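Local coordinates for endoglucanase, glycoside hydrolase family 5 protein (Cytophaga hutchinsonii, PDB 5IHS) that probably hydrolyses internal beta-1,4-glucosidic bonds of cellulose as a TIM-barrel endoglucanase of glycoside hydrolase family 5, at residues 107-112 with 118-123; 200-205 with 242-247. One frame throughout, in Å; residues are numbered along the deposited sequence.

Contact 1 (107-112 with 118-123); sequences MEVVNA and IYVIID
Val110 and Val120 meet where helix 99-116 of a TIM barrel folds back over the outer face of strand 119-125, closing the beta-alpha-beta unit that starts with strand 83-89. Segments 107-112 and 119-123 run nearly antiparallel, at 161°, with their axes 8.4 Å apart at closest approach. The helix backbone comes near the strand here: the CA atoms of Val110 and Val120 are 6.1 Å apart. Val120 is the bump on the strand. Its chi1 of 57° tucks CG1 in between the two backbone arms, and both methyls then reach the helix. Val120 CG2 enters the hollow between two consecutive valines, 3.9 Å from Val110 CG2 and 4.2 Å from Val109 CG1. Val110 and Val120 meet nearly crosswise. In return, Val110 CG2 fills the notch between Val120 and Ile122. With an alanine in place of Val120, a gap would probably open under Val110 CA, and Val110 CG2 and Val109 CG1 would lose the methyl they pack on. On the flanks, Val109 packs on Val72 of helix 69-77, while Val110 touches Tyr147 of helix 133-147. Ile122 walls the notch on its other side, with Ile122 CG1 3.8 Å and Ile122 CD1 4.0 Å from Val110 CG2.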
loop_
_atom_site.group_PDB
_atom_site.type_symbol
_atom_site.label_atom_id
_atom_site.label_comp_id
_atom_site.label_asym_id
_atom_site.label_seq_id
_atom_site.Cartn_x
_atom_site.Cartn_y
_atom_site.Cartn_z
ATOM N N MET A 107 -5.428 12.302 -6.286
ATOM C CA MET A 107 -4.686 13.527 -6.023
ATOM C C MET A 107 -5.160 14.215 -4.751
ATOM O O MET A 107 -4.355 14.833 -4.049
ATOM C CB MET A 107 -4.770 14.468 -7.220
ATOM C CG MET A 107 -4.005 13.944 -8.425
ATOM S SD MET A 107 -3.847 15.112 -9.770
ATOM C CE MET A 107 -5.561 15.342 -10.206
ATOM N N GLU A 108 -6.448 14.125 -4.428
ATOM C CA GLU A 108 -6.908 14.714 -3.181
ATOM C C GLU A 108 -6.232 14.045 -1.991
ATOM O O GLU A 108 -5.816 14.719 -1.041
ATOM C CB GLU A 108 -8.426 14.622 -3.095
ATOM C CG GLU A 108 -9.014 15.350 -1.892
ATOM C CD GLU A 108 -8.845 16.890 -1.935
ATOM O OE1 GLU A 108 -8.422 17.427 -2.977
ATOM O OE2 GLU A 108 -9.134 17.561 -0.911
ATOM N N VAL A 109 -6.094 12.718 -2.030
ATOM C CA VAL A 109 -5.433 12.001 -0.946
ATOM C C VAL A 109 -3.938 12.308 -0.918
ATOM O O VAL A 109 -3.363 12.534 0.150
ATOM C CB VAL A 109 -5.744 10.497 -1.047
ATOM C CG1 VAL A 109 -4.902 9.688 -0.070
ATOM C CG2 VAL A 109 -7.243 10.275 -0.796
ATOM N N VAL A 110 -3.284 12.292 -2.079
ATOM C CA VAL A 110 -1.867 12.647 -2.143
ATOM C C VAL A 110 -1.640 14.047 -1.594
ATOM O O VAL A 110 -0.728 14.274 -0.785
ATOM C CB VAL A 110 -1.339 12.513 -3.585
ATOM C CG1 VAL A 110 0.073 13.083 -3.699
ATOM C CG2 VAL A 110 -1.377 11.059 -4.036
ATOM N N ASN A 111 -2.460 15.007 -2.035
ATOM C CA ASN A 111 -2.296 16.385 -1.587
ATOM C C ASN A 111 -2.445 16.482 -0.077
ATOM O O ASN A 111 -1.717 17.233 0.589
ATOM C CB ASN A 111 -3.320 17.283 -2.284
ATOM C CG ASN A 111 -2.978 17.549 -3.742
ATOM O OD1 ASN A 111 -1.888 17.225 -4.205
ATOM N ND2 ASN A 111 -3.907 18.171 -4.466
ATOM N N ALA A 112 -3.400 15.744 0.483
ATOM C CA ALA A 112 -3.603 15.768 1.925
ATOM C C ALA A 112 -2.431 15.136 2.657
ATOM O O ALA A 112 -2.008 15.632 3.703
ATOM C CB ALA A 112 -4.896 15.043 2.285
ATOM N N ILE A 118 2.681 12.892 5.921
ATOM C CA ILE A 118 2.809 11.440 5.948
ATOM C C ILE A 118 3.058 10.935 4.528
ATOM O O ILE A 118 2.885 11.656 3.543
ATOM C CB ILE A 118 1.621 10.728 6.634
ATOM C CG1 ILE A 118 0.314 10.883 5.854
ATOM C CG2 ILE A 118 1.471 11.234 8.069
ATOM C CD1 ILE A 118 -0.801 9.976 6.342
ATOM N N TYR A 119 3.473 9.676 4.431
ATOM C CA TYR A 119 3.731 9.061 3.136
ATOM C C TYR A 119 2.416 8.611 2.499
ATOM O O TYR A 119 1.403 8.408 3.181
ATOM C CB TYR A 119 4.733 7.902 3.275
ATOM C CG TYR A 119 6.105 8.388 3.723
ATOM C CD1 TYR A 119 7.023 8.869 2.796
ATOM C CD2 TYR A 119 6.465 8.408 5.064
ATOM C CE1 TYR A 119 8.255 9.355 3.194
ATOM C CE2 TYR A 119 7.693 8.883 5.473
ATOM C CZ TYR A 119 8.582 9.364 4.546
ATOM O OH TYR A 119 9.790 9.858 5.009
ATOM N N VAL A 120 2.432 8.451 1.175
ATOM C CA VAL A 120 1.230 8.082 0.438
ATOM C C VAL A 120 1.606 7.139 -0.694
ATOM O O VAL A 120 2.558 7.406 -1.442
ATOM C CB VAL A 120 0.452 9.316 -0.075
ATOM C CG1 VAL A 120 1.314 10.213 -0.945
ATOM C CG2 VAL A 120 -0.816 8.889 -0.813
ATOM N N ILE A 121 0.854 6.045 -0.813
ATOM C CA ILE A 121 1.008 5.085 -1.899
ATOM C C ILE A 121 -0.042 5.375 -2.962
ATOM O O ILE A 121 -1.242 5.377 -2.671
ATOM C CB ILE A 121 0.860 3.645 -1.396
ATOM C CG1 ILE A 121 1.908 3.312 -0.336
ATOM C CG2 ILE A 121 0.953 2.671 -2.564
ATOM C CD1 ILE A 121 1.595 2.061 0.448
ATOM N N ILE A 122 0.428 5.591 -4.190
ATOM C CA ILE A 122 -0.432 5.736 -5.357
ATOM C C ILE A 122 -0.555 4.341 -5.963
ATOM O O ILE A 122 0.373 3.870 -6.620
ATOM C CB ILE A 122 0.146 6.736 -6.362
ATOM C CG1 ILE A 122 0.271 8.131 -5.742
ATOM C CG2 ILE A 122 -0.705 6.774 -7.637
ATOM C CD1 ILE A 122 1.013 9.114 -6.608
ATOM N N ASP A 123 -1.694 3.669 -5.723
ATOM C CA ASP A 123 -1.917 2.273 -6.104
ATOM C C ASP A 123 -2.809 2.171 -7.340
ATOM O O ASP A 123 -3.986 2.560 -7.319
ATOM C CB ASP A 123 -2.520 1.534 -4.908
ATOM C CG ASP A 123 -3.241 0.234 -5.253
ATOM O OD1 ASP A 123 -2.836 -0.494 -6.180
ATOM O OD2 ASP A 123 -4.236 -0.050 -4.504
#

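Contact 2 (200-205 with 242-247); sequences QLVTEA and IALFVT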
loop_
_atom_site.group_PDB
_atom_site.type_symbol
_atom_site.label_atom_id
_atom_site.label_comp_id
_atom_site.label_asym_id
_atom_site.label_seq_id
_atom_site.Cartn_x
_atom_site.Cartn_y
_atom_site.Cartn_z
ATOM N N GLN A 200 1.341 -12.868 -4.069
ATOM C CA GLN A 200 1.872 -13.864 -3.145
ATOM C C GLN A 200 3.247 -14.386 -3.525
ATOM O O GLN A 200 4.063 -14.648 -2.638
ATOM C CB GLN A 200 0.914 -15.054 -3.008
ATOM C CG GLN A 200 -0.366 -14.663 -2.329
ATOM C CD GLN A 200 -1.444 -15.715 -2.432
ATOM O OE1 GLN A 200 -1.165 -16.904 -2.599
ATOM N NE2 GLN A 200 -2.688 -15.282 -2.334
ATOM N N LEU A 201 3.516 -14.570 -4.817
ATOM C CA LEU A 201 4.661 -15.369 -5.259
ATOM C C LEU A 201 5.912 -14.501 -5.442
ATOM O O LEU A 201 6.502 -14.374 -6.521
ATOM C CB LEU A 201 4.295 -16.191 -6.492
ATOM C CG LEU A 201 3.163 -17.201 -6.228
ATOM C CD1 LEU A 201 2.825 -17.966 -7.498
ATOM C CD2 LEU A 201 3.466 -18.165 -5.095
ATOM N N VAL A 202 6.337 -13.927 -4.314
ATOM C CA VAL A 202 7.478 -13.025 -4.292
ATOM C C VAL A 202 8.772 -13.732 -4.663
ATOM O O VAL A 202 9.707 -13.082 -5.135
ATOM C CB VAL A 202 7.555 -12.275 -2.946
ATOM C CG1 VAL A 202 6.430 -11.256 -2.863
ATOM C CG2 VAL A 202 7.487 -13.225 -1.750
ATOM N N THR A 203 8.873 -15.050 -4.467
ATOM C CA THR A 203 10.110 -15.732 -4.859
ATOM C C THR A 203 10.348 -15.688 -6.366
ATOM O O THR A 203 11.499 -15.773 -6.806
ATOM C CB THR A 203 10.146 -17.186 -4.396
ATOM O OG1 THR A 203 9.022 -17.900 -4.930
ATOM C CG2 THR A 203 10.186 -17.287 -2.886
ATOM N N GLU A 204 9.291 -15.587 -7.180
ATOM C CA GLU A 204 9.503 -15.527 -8.626
ATOM C C GLU A 204 10.140 -14.201 -9.023
ATOM O O GLU A 204 11.019 -14.157 -9.895
ATOM C CB GLU A 204 8.189 -15.753 -9.376
ATOM C CG GLU A 204 7.589 -17.108 -9.106
ATOM C CD GLU A 204 6.268 -17.370 -9.806
ATOM O OE1 GLU A 204 5.610 -16.403 -10.270
ATOM O OE2 GLU A 204 5.893 -18.561 -9.875
ATOM N N ALA A 205 9.712 -13.109 -8.384
ATOM C CA ALA A 205 10.359 -11.820 -8.592
ATOM C C ALA A 205 11.785 -11.850 -8.059
ATOM O O ALA A 205 12.699 -11.300 -8.683
ATOM C CB ALA A 205 9.535 -10.715 -7.921
ATOM N N ILE A 242 15.732 -9.445 -2.173
ATOM C CA ILE A 242 14.807 -8.363 -2.515
ATOM C C ILE A 242 14.138 -7.796 -1.265
ATOM O O ILE A 242 14.180 -8.393 -0.182
ATOM C CB ILE A 242 13.768 -8.765 -3.590
ATOM C CG1 ILE A 242 12.872 -9.912 -3.118
ATOM C CG2 ILE A 242 14.455 -9.100 -4.913
ATOM C CD1 ILE A 242 11.618 -10.120 -3.992
ATOM N N ALA A 243 13.516 -6.631 -1.423
ATOM C CA ALA A 243 12.772 -5.964 -0.368
ATOM C C ALA A 243 11.281 -6.052 -0.663
ATOM O O ALA A 243 10.843 -5.822 -1.797
ATOM C CB ALA A 243 13.186 -4.488 -0.271
ATOM N N LEU A 244 10.507 -6.377 0.364
ATOM C CA LEU A 244 9.065 -6.552 0.265
ATOM C C LEU A 244 8.347 -5.397 0.951
ATOM O O LEU A 244 8.847 -4.823 1.923
ATOM C CB LEU A 244 8.649 -7.848 0.962
ATOM C CG LEU A 244 9.386 -9.107 0.492
ATOM C CD1 LEU A 244 8.897 -10.323 1.246
ATOM C CD2 LEU A 244 9.226 -9.309 -1.015
ATOM N N PHE A 245 7.141 -5.093 0.467
ATOM C CA PHE A 245 6.252 -4.110 1.086
ATOM C C PHE A 245 4.854 -4.721 1.102
ATOM O O PHE A 245 4.336 -5.114 0.049
ATOM C CB PHE A 245 6.290 -2.811 0.262
ATOM C CG PHE A 245 5.736 -1.569 0.952
ATOM C CD1 PHE A 245 4.511 -1.537 1.604
ATOM C CD2 PHE A 245 6.459 -0.384 0.897
ATOM C CE1 PHE A 245 4.040 -0.377 2.200
ATOM C CE2 PHE A 245 5.982 0.779 1.495
ATOM C CZ PHE A 245 4.772 0.774 2.130
ATOM N N VAL A 246 4.256 -4.835 2.288
ATOM C CA VAL A 246 2.886 -5.325 2.403
ATOM C C VAL A 246 1.955 -4.138 2.163
ATOM O O VAL A 246 1.517 -3.451 3.095
ATOM C CB VAL A 246 2.642 -6.043 3.739
ATOM C CG1 VAL A 246 1.167 -6.401 3.895
ATOM C CG2 VAL A 246 3.488 -7.306 3.807
ATOM N N THR A 247 1.646 -3.869 0.891
ATOM C CA THR A 247 0.785 -2.732 0.602
ATOM C C THR A 247 -0.663 -3.016 0.939
ATOM O O THR A 247 -1.463 -2.077 0.958
ATOM C CB THR A 247 0.906 -2.272 -0.855
ATOM O OG1 THR A 247 0.494 -3.342 -1.699
ATOM C CG2 THR A 247 2.337 -1.827 -1.203
#
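A chi1 of -54° carries Leu244 CG to the side of the backbone N, and from there the CD2 branch reaches Val202. The two side chains cross obliquely, and Leu244 CD2 nestles against one flank of the valine, 3.9 Å from Val202 CG1 and equally 3.9 Å from Val202 CB. Ile242 reaches the same segment by another route. Its CG1 is tucked between the two backbone arms, and the nearly extended chi2, 166°, stretches CD1 away from the chain. That terminal methyl rests against Val202 and Ala205: Ile242 CD1 is 3.7 Å from Val202 O, a van der Waals contact with the carbonyl, and 4.5 Å from Ala205 CB. Val202 and Ala205, three residues apart, thus present one side of segment 200-205, and the short alanine side chain lies beside the isoleucine tip. No hydrogen bond links the two segments, so the join rests on apolar packing. Tyr217 of strand 215-221 touches both Ala205 and Ile242, and Ala237 of helix 228-239 packs on Val202, adding to the apolar surroundings. On the side turned away from segment 242-247, Thr203 OG1 is hydrogen-bonded to Glu233 OE2, and Glu204 OE2 forms a salt bridge with Arg196 NH2. Ile242 belongs to the approach to strand 244-249, and its carbonyl O accepts a hydrogen bond from Asn40 ND2. Helix 202-207 follows strand 191-193 and precedes strand 215-221, yet here it meets Leu244 of strand 244-249 and Ile242 in the loop leading to it, packing of the kind by which the helical layer of a TIM barrel covers the outside of its parallel strands.

From the N terminus, after a short antiparallel pair of strands, 35-38 and 41-44, the chain lays down barrel strands 53-57 and 83-89; contact 1 then closes a short loop, with only five residues between segments 107-112 and 118-123. Contact 2 opens later and closes a longer one: the 36 residues between its segments include strand 215-221 and helix 228-239. The two loops follow in series, neither nested nor crossed. Their centres are 22 Å apart on opposite sides of the chain's centre, each joining helix to strand on the closed barrel sheet. The barrel interior connects them: Ile121 CD1 packs 3.8 Å from Phe245 CZ, so that side chains of strands 119-125 and 244-249 touch across the core.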